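Local coordinates for protein putative transcription regulator (Lactobacillus plantarum WCFS1, PDB 3COL) that probably regulates transcription as a TetR-family dimer, binding DNA through an N-terminal helix-turn-helix region, at residues S81-D84 and V85-I89; K148-P151 and V152-M156; G183-F186 and Q187-D191; A140-A144 and K145-Q149. All coordinates share one frame; numbering follows the deposited sequence. Where two conformers were deposited one is given.

Contact 1. Residues S81-D84 and V85-I89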
ATOM      1  N   SER A  81      23.418  18.797  -4.591  1.00 13.04           N
ATOM      2  CA  SER A  81      23.334  18.740  -6.042  1.00 13.44           C
ATOM      3  C   SER A  81      24.636  18.348  -6.745  1.00 12.80           C
ATOM      4  O   SER A  81      24.612  17.988  -7.930  1.00 14.13           O
ATOM      5  CB  SER A  81      22.808  20.072  -6.585  1.00 13.38           C
ATOM      6  OG  SER A  81      23.770  21.079  -6.358  1.00 16.03           O
ATOM      7  N   THR A  82      25.750  18.390  -6.023  1.00 11.70           N
ATOM      8  CA  THR A  82      27.030  17.887  -6.542  1.00 10.99           C
ATOM      9  C   THR A  82      27.165  16.364  -6.576  1.00  9.97           C
ATOM     10  O   THR A  82      28.073  15.841  -7.242  1.00  9.87           O
ATOM     11  CB  THR A  82      28.268  18.473  -5.804  1.00 10.86           C
ATOM     12  OG1 THR A  82      28.365  17.913  -4.486  1.00  9.08           O
ATOM     13  CG2 THR A  82      28.223  20.035  -5.766  1.00 11.79           C
ATOM     14  N   ILE A  83      26.295  15.659  -5.848  1.00 10.13           N
ATOM     15  CA  ILE A  83      26.311  14.193  -5.816  1.00  9.23           C
ATOM     16  C   ILE A  83      25.400  13.671  -6.938  1.00 11.02           C
ATOM     17  O   ILE A  83      24.295  14.177  -7.145  1.00  9.14           O
ATOM     18  CB  ILE A  83      25.815  13.631  -4.455  1.00  9.43           C
ATOM     19  CG1 ILE A  83      26.597  14.234  -3.289  1.00  7.97           C
ATOM     20  CG2 ILE A  83      25.845  12.058  -4.420  1.00  5.59           C
ATOM     21  CD1 ILE A  83      28.121  14.137  -3.408  1.00  6.97           C
ATOM     22  N   ASP A  84      25.854  12.677  -7.692  1.00 11.96           N
ATOM     23  CA  ASP A  84      25.016  12.281  -8.808  1.00 14.09           C
ATOM     24  C   ASP A  84      23.693  11.675  -8.312  1.00 13.65           C
ATOM     25  O   ASP A  84      23.612  11.102  -7.213  1.00 12.37           O
ATOM     26  CB  ASP A  84      25.749  11.349  -9.759  1.00 15.69           C
ATOM     27  CG  ASP A  84      25.825   9.966  -9.242  1.00 18.97           C
ATOM     28  OD1 ASP A  84      26.669   9.721  -8.340  1.00 21.29           O
ATOM     29  OD2 ASP A  84      25.041   9.131  -9.741  1.00 21.39           O
ATOM     30  N   VAL A  85      22.640  11.848  -9.106  1.00 12.83           N
ATOM     31  CA  VAL A  85      21.313  11.472  -8.635  1.00 12.22           C
ATOM     32  C   VAL A  85      21.149   9.993  -8.384  1.00 11.63           C
ATOM     33  O   VAL A  85      20.328   9.606  -7.563  1.00 11.39           O
ATOM     34  CB  VAL A  85      20.182  11.967  -9.565  1.00 12.68           C
ATOM     35  CG1 VAL A  85      20.115  13.478  -9.516  1.00 12.31           C
ATOM     36  CG2 VAL A  85      20.373  11.449 -11.026  1.00 13.57           C
ATOM     37  N   THR A  86      21.914   9.166  -9.102  1.00 12.07           N
ATOM     38  CA  THR A  86      21.800   7.708  -9.023  1.00 11.82           C
ATOM     39  C   THR A  86      22.236   7.237  -7.664  1.00 11.85           C
ATOM     40  O   THR A  86      21.597   6.351  -7.047  1.00 11.70           O
ATOM     41  CB  THR A  86      22.620   6.998 -10.185  1.00 12.48           C
ATOM     42  OG1 THR A  86      21.958   7.241 -11.423  1.00 14.08           O
ATOM     43  CG2 THR A  86      22.730   5.475  -9.988  1.00 11.44           C
ATOM     44  N   THR A  87      23.359   7.808  -7.218  1.00 11.50           N
ATOM     45  CA  THR A  87      23.899   7.579  -5.878  1.00 10.72           C
ATOM     46  C   THR A  87      22.885   8.051  -4.786  1.00 10.40           C
ATOM     47  O   THR A  87      22.620   7.325  -3.836  1.00 10.08           O
ATOM     48  CB  THR A  87      25.264   8.317  -5.722  1.00  9.94           C
ATOM     49  OG1 THR A  87      26.190   7.777  -6.678  1.00 10.02           O
ATOM     50  CG2 THR A  87      25.853   8.149  -4.306  1.00 10.44           C
ATOM     51  N   ARG A  88      22.368   9.274  -4.914  1.00  9.52           N
ATOM     52  CA  ARG A  88      21.447   9.806  -3.912  1.00  9.94           C
ATOM     53  C   ARG A  88      20.139   9.019  -3.835  1.00  9.94           C
ATOM     54  O   ARG A  88      19.618   8.849  -2.756  1.00 10.65           O
ATOM     55  CB  ARG A  88      21.132  11.297  -4.165  1.00 10.08           C
ATOM     56  CG  ARG A  88      22.318  12.211  -3.915  1.00  8.40           C
ATOM     57  CD  ARG A  88      21.861  13.663  -4.008  1.00  9.10           C
ATOM     58  NE  ARG A  88      21.977  14.175  -5.367  1.00  9.37           N
ATOM     59  CZ  ARG A  88      21.331  15.237  -5.833  1.00 11.90           C
ATOM     60  NH1 ARG A  88      21.540  15.623  -7.089  1.00 12.98           N
ATOM     61  NH2 ARG A  88      20.485  15.904  -5.057  1.00  8.61           N
ATOM     62  N   ILE A  89      19.598   8.573  -4.971  1.00 10.25           N
ATOM     63  CA  ILE A  89      18.436   7.666  -4.974  1.00 10.84           C
ATOM     64  C   ILE A  89      18.727   6.355  -4.205  1.00 11.21           C
ATOM     65  O   ILE A  89      17.926   5.916  -3.392  1.00 12.37           O
ATOM     66  CB  ILE A  89      17.886   7.403  -6.422  1.00 10.60           C
ATOM     67  CG1 ILE A  89      17.269   8.678  -6.972  1.00 11.30           C
ATOM     68  CG2 ILE A  89      16.761   6.274  -6.423  1.00 10.03           C
ATOM     69  CD1 ILE A  89      16.899   8.596  -8.442  1.00 10.84           C
TER
HETATM   70  O   HOH W   1      23.439   9.462 -12.116  1.00 23.89           O

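Contact 2. Residues K148-P151 and V152-M156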
ATOM      1  N   LYS A 148      12.504   6.877 -15.145  1.00  3.71           N
ATOM      2  CA  LYS A 148      11.402   6.952 -16.101  1.00  4.76           C
ATOM      3  C   LYS A 148      10.588   8.251 -16.076  1.00  3.71           C
ATOM      4  O   LYS A 148      10.368   8.844 -15.013  1.00  2.74           O
ATOM      5  CB  LYS A 148      10.457   5.766 -15.885  1.00  4.07           C
ATOM      6  CG  LYS A 148      11.111   4.399 -16.223  1.00  5.55           C
ATOM      7  CD  LYS A 148      10.096   3.247 -16.128  1.00  5.07           C
ATOM      8  CE  LYS A 148      10.644   1.927 -16.668  1.00  2.00           C
ATOM      9  NZ  LYS A 148      11.694   1.404 -15.698  1.00  2.11           N
ATOM     10  N   GLN A 149      10.125   8.689 -17.249  1.00  3.52           N
ATOM     11  CA  GLN A 149       9.249   9.875 -17.323  1.00  4.58           C
ATOM     12  C   GLN A 149       7.871   9.502 -16.813  1.00  3.83           C
ATOM     13  O   GLN A 149       6.923   9.399 -17.583  1.00  4.69           O
ATOM     14  CB  GLN A 149       9.134  10.415 -18.775  1.00  4.77           C
ATOM     15  CG  GLN A 149      10.464  10.734 -19.419  1.00 11.37           C
ATOM     16  CD  GLN A 149      11.209  11.829 -18.684  1.00 17.99           C
ATOM     17  OE1 GLN A 149      12.385  11.664 -18.346  1.00 19.39           O
ATOM     18  NE2 GLN A 149      10.510  12.944 -18.393  1.00 17.25           N
ATOM     19  N   LEU A 150       7.767   9.225 -15.516  1.00  4.06           N
ATOM     20  CA  LEU A 150       6.515   8.876 -14.908  1.00  2.99           C
ATOM     21  C   LEU A 150       6.359   9.757 -13.683  1.00  3.08           C
ATOM     22  O   LEU A 150       7.345  10.322 -13.191  1.00  2.00           O
ATOM     23  CB  LEU A 150       6.521   7.394 -14.478  1.00  4.00           C
ATOM     24  CG  LEU A 150       6.428   6.337 -15.603  1.00  4.57           C
ATOM     25  CD1 LEU A 150       6.658   4.944 -15.048  1.00  3.60           C
ATOM     26  CD2 LEU A 150       5.075   6.428 -16.331  1.00  3.05           C
ATOM     27  N   PRO A 151       5.125   9.843 -13.161  1.00  2.95           N
ATOM     28  CA  PRO A 151       4.887  10.719 -12.029  1.00  3.03           C
ATOM     29  C   PRO A 151       5.733  10.356 -10.828  1.00  2.66           C
ATOM     30  O   PRO A 151       6.037   9.172 -10.557  1.00  2.00           O
ATOM     31  CB  PRO A 151       3.396  10.529 -11.707  1.00  2.25           C
ATOM     32  CG  PRO A 151       2.799   9.920 -12.932  1.00  5.11           C
ATOM     33  CD  PRO A 151       3.891   9.140 -13.595  1.00  3.59           C
ATOM     34  N   VAL A 152       6.110  11.403 -10.105  1.00  3.12           N
ATOM     35  CA  VAL A 152       6.866  11.227  -8.883  1.00  3.43           C
ATOM     36  C   VAL A 152       6.146  10.259  -7.947  1.00  2.09           C
ATOM     37  O   VAL A 152       6.787   9.504  -7.259  1.00  2.00           O
ATOM     38  CB  VAL A 152       7.104  12.572  -8.211  1.00  3.53           C
ATOM     39  CG1 VAL A 152       7.684  12.354  -6.815  1.00  5.48           C
ATOM     40  CG2 VAL A 152       8.030  13.394  -9.079  1.00  4.56           C
ATOM     41  N   SER A 153       4.816  10.277  -7.941  1.00  2.11           N
ATOM     42  CA  SER A 153       4.041   9.436  -7.008  1.00  2.00           C
ATOM     43  C   SER A 153       4.198   7.955  -7.355  1.00  2.05           C
ATOM     44  O   SER A 153       4.089   7.097  -6.466  1.00  2.00           O
ATOM     45  CB  SER A 153       2.538   9.824  -7.024  1.00  2.00           C
ATOM     46  OG  SER A 153       2.015   9.721  -8.343  1.00  2.00           O
ATOM     47  N   LEU A 154       4.444   7.651  -8.640  1.00  2.00           N
ATOM     48  CA  LEU A 154       4.668   6.260  -9.054  1.00  2.00           C
ATOM     49  C   LEU A 154       6.030   5.705  -8.624  1.00  2.00           C
ATOM     50  O   LEU A 154       6.137   4.553  -8.203  1.00  2.00           O
ATOM     51  CB  LEU A 154       4.503   6.062 -10.565  1.00  2.02           C
ATOM     52  CG  LEU A 154       3.137   6.150 -11.259  1.00  6.28           C
ATOM     53  CD1 LEU A 154       3.003   5.142 -12.436  1.00  7.79           C
ATOM     54  CD2 LEU A 154       2.051   5.966 -10.349  1.00  6.10           C
ATOM     55  N   HIS A 155       7.058   6.533  -8.754  1.00  2.00           N
ATOM     56  CA  HIS A 155       8.388   6.264  -8.219  1.00  2.59           C
ATOM     57  C   HIS A 155       8.407   6.101  -6.692  1.00  3.78           C
ATOM     58  O   HIS A 155       8.947   5.106  -6.178  1.00  3.00           O
ATOM     59  CB  HIS A 155       9.343   7.371  -8.647  1.00  2.02           C
ATOM     60  CG  HIS A 155       9.736   7.286 -10.092  1.00  2.12           C
ATOM     61  ND1 HIS A 155       9.336   8.212 -11.043  1.00  6.06           N
ATOM     62  CD2 HIS A 155      10.484   6.375 -10.748  1.00  2.00           C
ATOM     63  CE1 HIS A 155       9.829   7.869 -12.226  1.00  2.00           C
ATOM     64  NE2 HIS A 155      10.535   6.760 -12.064  1.00  3.12           N
HETATM   65  N   MSE A 156       7.829   7.084  -5.989  0.50  3.47           N
HETATM   66  CA  MSE A 156       7.595   7.003  -4.533  0.50  4.45           C
HETATM   67  C   MSE A 156       6.851   5.726  -4.155  0.50  4.11           C
HETATM   68  O   MSE A 156       7.227   5.018  -3.226  0.50  4.37           O
HETATM   69  CB  MSE A 156       6.771   8.209  -4.065  0.50  4.80           C
HETATM   70  CG  MSE A 156       7.556   9.513  -4.021  0.50  6.10           C
HETATM   71 SE   MSE A 156       9.082   9.328  -2.820  0.50 11.45          SE
HETATM   72  CE  MSE A 156       8.143   9.371  -1.094  0.50  8.16           C
TER

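Contact 3. Residues G183-F186 and Q187-D191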
ATOM      1  N   GLY A 183      20.304  -5.457  -1.543  1.00  3.35           N
ATOM      2  CA  GLY A 183      20.615  -5.574  -2.947  1.00  3.67           C
ATOM      3  C   GLY A 183      19.515  -6.342  -3.694  1.00  3.64           C
ATOM      4  O   GLY A 183      19.156  -5.985  -4.808  1.00  2.68           O
ATOM      5  N   ASP A 184      19.023  -7.433  -3.115  1.00  3.64           N
ATOM      6  CA  ASP A 184      17.958  -8.215  -3.790  1.00  4.47           C
ATOM      7  C   ASP A 184      16.667  -7.381  -4.002  1.00  4.65           C
ATOM      8  O   ASP A 184      16.066  -7.408  -5.084  1.00  5.47           O
ATOM      9  CB  ASP A 184      17.580  -9.468  -2.995  1.00  3.67           C
ATOM     10  CG  ASP A 184      18.730 -10.449  -2.854  1.00  6.93           C
ATOM     11  OD1 ASP A 184      19.561 -10.555  -3.789  1.00  4.89           O
ATOM     12  OD2 ASP A 184      18.787 -11.109  -1.795  1.00  6.59           O
ATOM     13  N   ILE A 185      16.231  -6.692  -2.948  1.00  4.87           N
ATOM     14  CA  ILE A 185      14.996  -5.916  -2.991  1.00  4.95           C
ATOM     15  C   ILE A 185      15.175  -4.657  -3.845  1.00  4.98           C
ATOM     16  O   ILE A 185      14.287  -4.289  -4.638  1.00  5.45           O
ATOM     17  CB  ILE A 185      14.561  -5.534  -1.556  1.00  6.52           C
ATOM     18  CG1 ILE A 185      14.447  -6.771  -0.642  1.00  5.38           C
ATOM     19  CG2 ILE A 185      13.275  -4.667  -1.577  1.00  5.76           C
ATOM     20  CD1 ILE A 185      13.510  -7.901  -1.195  1.00  8.01           C
ATOM     21  N   PHE A 186      16.325  -3.988  -3.691  1.00  4.51           N
ATOM     22  CA  PHE A 186      16.637  -2.780  -4.471  1.00  4.33           C
ATOM     23  C   PHE A 186      16.736  -3.105  -5.954  1.00  3.92           C
ATOM     24  O   PHE A 186      16.468  -2.250  -6.775  1.00  5.10           O
ATOM     25  CB  PHE A 186      17.959  -2.128  -4.017  1.00  3.53           C
ATOM     26  CG  PHE A 186      18.229  -0.776  -4.683  1.00  3.83           C
ATOM     27  CD1 PHE A 186      17.317   0.282  -4.548  1.00  6.45           C
ATOM     28  CD2 PHE A 186      19.369  -0.565  -5.426  1.00  2.95           C
ATOM     29  CE1 PHE A 186      17.547   1.509  -5.165  1.00  7.05           C
ATOM     30  CE2 PHE A 186      19.619   0.665  -6.028  1.00  2.00           C
ATOM     31  CZ  PHE A 186      18.713   1.695  -5.907  1.00  3.20           C
ATOM     32  N   GLN A 187      17.110  -4.333  -6.320  1.00  3.88           N
ATOM     33  CA  GLN A 187      17.129  -4.659  -7.758  1.00  4.84           C
ATOM     34  C   GLN A 187      15.708  -4.485  -8.395  1.00  4.74           C
ATOM     35  O   GLN A 187      15.549  -3.886  -9.477  1.00  4.63           O
ATOM     36  CB  GLN A 187      17.693  -6.050  -8.001  1.00  4.25           C
ATOM     37  CG  GLN A 187      18.027  -6.325  -9.479  1.00  8.46           C
ATOM     38  CD  GLN A 187      18.293  -7.804  -9.722  1.00 13.98           C
ATOM     39  OE1 GLN A 187      17.515  -8.682  -9.286  1.00 17.54           O
ATOM     40  NE2 GLN A 187      19.403  -8.095 -10.369  1.00 12.76           N
HETATM   41  N   MSE A 188      14.679  -4.973  -7.715  1.00  4.99           N
HETATM   42  CA  MSE A 188      13.297  -4.772  -8.204  1.00  5.80           C
HETATM   43  C   MSE A 188      12.908  -3.263  -8.253  1.00  4.76           C
HETATM   44  O   MSE A 188      12.404  -2.772  -9.261  1.00  4.82           O
HETATM   45  CB  MSE A 188      12.292  -5.561  -7.368  1.00  4.44           C
HETATM   46  CG  MSE A 188      10.854  -4.981  -7.517  1.00  7.54           C
HETATM   47 SE   MSE A 188       9.543  -6.098  -6.617  0.80  8.94          SE
HETATM   48  CE  MSE A 188       9.252  -7.503  -7.923  1.00  6.13           C
ATOM     49  N   ILE A 189      13.168  -2.535  -7.166  1.00  4.69           N
ATOM     50  CA  ILE A 189      12.795  -1.113  -7.058  1.00  3.87           C
ATOM     51  C   ILE A 189      13.529  -0.243  -8.070  1.00  4.00           C
ATOM     52  O   ILE A 189      12.922   0.596  -8.718  1.00  3.18           O
ATOM     53  CB  ILE A 189      13.045  -0.591  -5.630  1.00  4.29           C
ATOM     54  CG1 ILE A 189      12.106  -1.294  -4.622  1.00  3.68           C
ATOM     55  CG2 ILE A 189      12.967   0.952  -5.573  1.00  6.20           C
ATOM     56  CD1 ILE A 189      12.518  -1.061  -3.174  1.00  3.62           C
ATOM     57  N   TRP A 190      14.841  -0.461  -8.199  1.00  3.89           N
ATOM     58  CA  TRP A 190      15.667   0.319  -9.129  1.00  4.07           C
ATOM     59  C   TRP A 190      15.345   0.018 -10.591  1.00  3.58           C
ATOM     60  O   TRP A 190      15.271   0.937 -11.405  1.00  3.71           O
ATOM     61  CB  TRP A 190      17.198   0.138  -8.845  1.00  3.71           C
ATOM     62  CG  TRP A 190      18.116   0.985  -9.761  1.00  2.27           C
ATOM     63  CD1 TRP A 190      19.113   0.518 -10.589  1.00  4.12           C
ATOM     64  CD2 TRP A 190      18.099   2.425  -9.943  1.00  4.06           C
ATOM     65  NE1 TRP A 190      19.705   1.560 -11.249  1.00  3.98           N
ATOM     66  CE2 TRP A 190      19.099   2.736 -10.892  1.00  2.32           C
ATOM     67  CE3 TRP A 190      17.309   3.474  -9.416  1.00  3.39           C
ATOM     68  CZ2 TRP A 190      19.360   4.056 -11.304  1.00  6.32           C
ATOM     69  CZ3 TRP A 190      17.553   4.773  -9.829  1.00  4.82           C
ATOM     70  CH2 TRP A 190      18.569   5.064 -10.768  1.00  3.11           C
ATOM     71  N   ASP A 191      15.198  -1.260 -10.945  1.00  3.65           N
ATOM     72  CA  ASP A 191      14.665  -1.624 -12.291  1.00  3.37           C
ATOM     73  C   ASP A 191      13.324  -0.923 -12.609  1.00  3.73           C
ATOM     74  O   ASP A 191      13.118  -0.414 -13.731  1.00  2.56           O
ATOM     75  CB  ASP A 191      14.484  -3.145 -12.449  1.00  2.79           C
ATOM     76  CG  ASP A 191      15.810  -3.884 -12.530  1.00  3.42           C
ATOM     77  OD1 ASP A 191      16.843  -3.199 -12.600  1.00  3.28           O
ATOM     78  OD2 ASP A 191      15.824  -5.138 -12.519  1.00  2.91           O
TER
HETATM   79  O   HOH W   2      16.341  -9.450  -6.964  1.00  8.33           O

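Contact 4. Residues A140-A144 and K145-Q149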
ATOM      1  N   ALA A 140      14.601  15.931 -10.665  1.00 13.85           N
ATOM      2  CA  ALA A 140      15.919  16.122 -11.275  1.00 13.92           C
ATOM      3  C   ALA A 140      16.382  14.857 -12.004  1.00 13.22           C
ATOM      4  O   ALA A 140      16.872  14.927 -13.120  1.00 12.36           O
ATOM      5  CB  ALA A 140      16.943  16.558 -10.226  1.00 14.45           C
ATOM      6  N   ALA A 141      16.137  13.694 -11.390  1.00 13.50           N
ATOM      7  CA  ALA A 141      16.457  12.411 -12.008  1.00 12.96           C
ATOM      8  C   ALA A 141      15.592  12.162 -13.258  1.00 13.09           C
ATOM      9  O   ALA A 141      16.060  11.589 -14.252  1.00 13.36           O
ATOM     10  CB  ALA A 141      16.295  11.261 -10.962  1.00 11.70           C
ATOM     11  N   ILE A 142      14.330  12.571 -13.196  1.00 13.27           N
ATOM     12  CA  ILE A 142      13.449  12.478 -14.349  1.00 13.67           C
ATOM     13  C   ILE A 142      13.972  13.392 -15.468  1.00 14.20           C
ATOM     14  O   ILE A 142      14.140  12.947 -16.588  1.00 13.79           O
ATOM     15  CB  ILE A 142      11.975  12.784 -13.984  1.00 12.93           C
ATOM     16  CG1 ILE A 142      11.391  11.644 -13.162  1.00 12.97           C
ATOM     17  CG2 ILE A 142      11.116  12.980 -15.228  1.00 13.51           C
ATOM     18  CD1 ILE A 142      10.167  12.046 -12.354  1.00 11.68           C
ATOM     19  N   ASP A 143      14.262  14.648 -15.152  1.00 15.08           N
ATOM     20  CA  ASP A 143      14.809  15.571 -16.158  1.00 16.67           C
ATOM     21  C   ASP A 143      16.099  15.084 -16.819  1.00 17.23           C
ATOM     22  O   ASP A 143      16.319  15.338 -18.005  1.00 16.28           O
ATOM     23  CB  ASP A 143      15.006  16.968 -15.572  1.00 16.79           C
ATOM     24  CG  ASP A 143      15.381  18.012 -16.638  1.00 21.12           C
ATOM     25  OD1 ASP A 143      14.617  18.218 -17.623  1.00 20.93           O
ATOM     26  OD2 ASP A 143      16.459  18.627 -16.477  1.00 23.24           O
ATOM     27  N   ALA A 144      16.935  14.367 -16.059  1.00 18.63           N
ATOM     28  CA  ALA A 144      18.229  13.921 -16.558  1.00 18.64           C
ATOM     29  C   ALA A 144      18.083  12.650 -17.396  1.00 19.02           C
ATOM     30  O   ALA A 144      19.059  12.157 -17.963  1.00 19.81           O
ATOM     31  CB  ALA A 144      19.161  13.690 -15.426  1.00 19.27           C
ATOM     32  N   LYS A 145      16.858  12.159 -17.479  1.00 17.49           N
ATOM     33  CA  LYS A 145      16.527  10.877 -18.071  1.00 17.75           C
ATOM     34  C   LYS A 145      17.225   9.685 -17.387  1.00 15.83           C
ATOM     35  O   LYS A 145      17.513   8.670 -18.019  1.00 16.17           O
ATOM     36  CB  LYS A 145      16.704  10.902 -19.599  1.00 19.51           C
ATOM     37  CG  LYS A 145      15.714  11.868 -20.299  1.00 22.04           C
ATOM     38  CD  LYS A 145      15.373  11.415 -21.739  1.00 27.65           C
ATOM     39  CE  LYS A 145      14.340  12.329 -22.425  1.00 27.03           C
ATOM     40  NZ  LYS A 145      14.582  12.423 -23.935  1.00 30.45           N
ATOM     41  N   VAL A 146      17.455   9.832 -16.087  1.00 12.06           N
ATOM     42  CA  VAL A 146      18.015   8.773 -15.259  1.00 10.95           C
ATOM     43  C   VAL A 146      16.921   7.808 -14.808  1.00  9.15           C
ATOM     44  O   VAL A 146      17.119   6.583 -14.793  1.00 10.00           O
ATOM     45  CB  VAL A 146      18.760   9.384 -14.068  1.00 10.93           C
ATOM     46  CG1 VAL A 146      19.076   8.355 -13.024  1.00 11.03           C
ATOM     47  CG2 VAL A 146      20.079  10.050 -14.578  1.00 11.13           C
ATOM     48  N   ILE A 147      15.767   8.338 -14.415  1.00  6.38           N
ATOM     49  CA  ILE A 147      14.629   7.465 -14.106  1.00  4.05           C
ATOM     50  C   ILE A 147      13.478   7.778 -15.075  1.00  4.75           C
ATOM     51  O   ILE A 147      13.510   8.816 -15.778  1.00  4.34           O
ATOM     52  CB  ILE A 147      14.207   7.572 -12.618  1.00  3.42           C
ATOM     53  CG1 ILE A 147      13.594   8.957 -12.345  1.00  3.66           C
ATOM     54  CG2 ILE A 147      15.388   7.174 -11.700  1.00  2.00           C
ATOM     55  CD1 ILE A 147      13.175   9.241 -10.870  1.00  2.64           C
ATOM     56  N   LYS A 148      12.504   6.877 -15.145  1.00  3.71           N
ATOM     57  CA  LYS A 148      11.402   6.952 -16.101  1.00  4.76           C
ATOM     58  C   LYS A 148      10.588   8.251 -16.076  1.00  3.71           C
ATOM     59  O   LYS A 148      10.368   8.844 -15.013  1.00  2.74           O
ATOM     60  CB  LYS A 148      10.457   5.766 -15.885  1.00  4.07           C
ATOM     61  CG  LYS A 148      11.111   4.399 -16.223  1.00  5.55           C
ATOM     62  CD  LYS A 148      10.096   3.247 -16.128  1.00  5.07           C
ATOM     63  CE  LYS A 148      10.644   1.927 -16.668  1.00  2.00           C
ATOM     64  NZ  LYS A 148      11.694   1.404 -15.698  1.00  2.11           N
ATOM     65  N   GLN A 149      10.125   8.689 -17.249  1.00  3.52           N
ATOM     66  CA  GLN A 149       9.249   9.875 -17.323  1.00  4.58           C
ATOM     67  C   GLN A 149       7.871   9.502 -16.813  1.00  3.83           C
ATOM     68  O   GLN A 149       6.923   9.399 -17.583  1.00  4.69           O
ATOM     69  CB  GLN A 149       9.134  10.415 -18.775  1.00  4.77           C
ATOM     70  CG  GLN A 149      10.464  10.734 -19.419  1.00 11.37           C
ATOM     71  CD  GLN A 149      11.209  11.829 -18.684  1.00 17.99           C
ATOM     72  OE1 GLN A 149      12.385  11.664 -18.346  1.00 19.39           O
ATOM     73  NE2 GLN A 149      10.510  12.944 -18.393  1.00 17.25           N
TER

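Contact 1. Residues S81-D84 and V85-I89
Asp84 and Thr87 meet side chain to side chain: the hydroxyl OG1 of Thr87 donates to OD1 of Asp84 at 2.6 Å, reaching the carboxylate on its syn side and 24° out of its plane. The other oxygen, OD2, faces the first turn of helix 85-102, where it accepts two weak bonds, from Thr87 N at 3.3 Å and from Thr86 N. A water also donates to OD2 and is hydrogen-bonded to Thr86 OG1. Chi1 of 78° sets the Asp84 carboxylate between its own backbone N and carbonyl carbon, folded back over the amides that a helix start leaves without acceptors. The backbone joins in through Arg88 N, which donates to Asp84 O at 3.2 Å.

Arg88 then turns back to the loop. Its NE donates to Ile83 O at 2.9 Å, from above the carbonyl plane, and NH1 adds a weak bond to the same oxygen; NH2 is bonded to Leu78 O at the end of the preceding helix. Packing completes the join: Ile83 CG2 rests on Arg88 CG at 3.6 Å and on the methyl CG2 of Thr87, while Ser81 CA lies over one face of the guanidinium. The whole is a classic aspartate N-cap, here opening a helix of the probable ligand-binding and dimerisation domain of a TetR-type regulator.

Contact 2. Residues K148-P151 and V152-M156
Two backbone hydrogen bonds converge on the carbonyl oxygen of Pro151, the N-cap residue of helix 152-171. Leu154 N donates to Pro151 O at 2.9 Å from above the carbonyl plane, and His155 N adds a weaker, straighter bond to the same Pro151 O at 3.4 Å.

The His155 ring turns an edge to the loop. Its CE1 comes within 3.0 Å of Lys148 O, and Leu150 O also lies near the ring plane, so that two carbonyls border one edge; Leu150 CB approaches the same His155 CE1 at 4.0 Å. With CG anti to the carbonyl carbon (chi1 -74°), the imidazole is carried back from the helix toward the chain that precedes it; NE2 makes a weak hydrogen bond to Met193 O. Replacing the imidazole by the methyl of an alanine is likely to leave Met193 O without this weak donor and to open a gap beside the carbonyls of Lys148 and Leu150.

The apolar contacts are made by Pro151 and Leu150. Pro151 and Leu154 run side by side and point the same way, CD of the proline 3.9 Å from CG of the leucine, while Leu150 CD1 lies 4.5 Å from Leu154 CD1.

The second subunit takes part too: Lys148 NZ, hydrogen-bonded to the carbonyls of Lys194 and Ala192 in its own chain, forms a salt bridge with Asp191 of the second subunit, and Ser153 OG bonds to Asn169 there. The arrangement is a helix N-terminus with proline at the N-cap position, its first turn set in the dimer interface of a TetR-like fold.

Contact 3. Residues G183-F186 and Q187-D191
Phe186 O receives the amide of Trp190 at 2.8 Å, and the same i+4 to i bond of an alpha-helix recurs where Gln187 N donates to Gly183 O and Ile189 N to Ile185 O. This is helix 182-193, which packs against helices 85-102 and 152-171 in the helical bundle of a TetR-like regulator.

One turn apart on the helix, Phe186 and Trp190 point the same way. The anti CG of Phe186 (chi1 -173°) swings the phenyl along the helix, one face against Trp190 CB, which lies 3.8 Å from the Phe186 ring centroid in a CH-pi contact. The matching torsion of Trp190 (-178°) sends the indole in the same direction. The phenyl and the indole's five-membered ring are nearly parallel, at 17°, but slid so far apart that they barely overlap. Were the phenyl cut back to a methyl, as in an alanine, Trp190 CB would probably lose its CH-pi partner, with a gap opened beside it and the packing on Val93 and Arg90 lost.

On another side of the helix, Ile185 CG2 meets Ile189 CD1 at 4.0 Å, both side chains also packing on helix 152-171, whereas Asp191 forms a salt bridge with Lys148 of the second subunit. One water donates to both Asp184 O, at 2.8 Å, and Gln187 OE1, at 2.7 Å.

Contact 4. Residues A140-A144 and K145-Q149
Ile147 and Ala141 meet where helix 133-143 ends in a Schellman motif, with Lys145 turning the chain at positive phi (59°). Two bonds define it: Val146 N donates to Ala141 O at 2.9 Å, nearly in line with the C=O bond, and Lys145 N donates to Ile142 O. Ile147 N is an extra donor to Ala141 O, at 3.3 Å and from well above the carbonyl plane. Together they fold the outgoing chain back over the last turn, bringing apolar side chains from before and after the turn together.

In shape, the principal bump is Ile147. Its CG1 is held between its own backbone N and carbonyl carbon (chi1 69°), which directs the longer branch back toward the helix. There Ile147 CD1 fits into the shallow hollow between two helix residues, 3.7 Å from Ala141 CB and 3.8 Å from Ile142 CG1. The small methyl of Ala141 forms the low side of this hollow and the ethyl branch of Ile142 the high side, the two isoleucines passing at a slant with their CG1 atoms 3.6 Å apart. Ile142 CG1 also touches Lys148 O, at 3.5 Å.

Around this end, Ile89 of helix 85-102 covers Ala141 and Ile147, and Trp190 of helix 182-193 packs on Val146 and Ile147, which ties the helix terminus into the bundle. Beside the turn itself a smaller pairing repeats the theme, the methyl CG2 of Val146 standing 3.8 Å from Ala144 CB.

All four are local contacts, three of them at helix ends and contact 3 in mid-helix. Contact 1 is a surface contact that does not touch the second subunit; contacts 2, 3 and 4 are partly buried and reach it, Lys148 of contacts 2 and 4 pairing with Asp191 of contact 3 on the other subunit. Contact 4 hands Lys148 and Gln149 to contact 2 along one loop. Trp190 of contact 3 packs on Ile89 of contact 1 and on Ile147 of contact 4, so these three share an apolar junction, whereas contacts 1 and 2 do not touch. Contact 1 is mainly side-chain capping, contacts 2 and 4 combine backbone bonds with aliphatic packing, and contact 3 adds an aromatic pair along the helix.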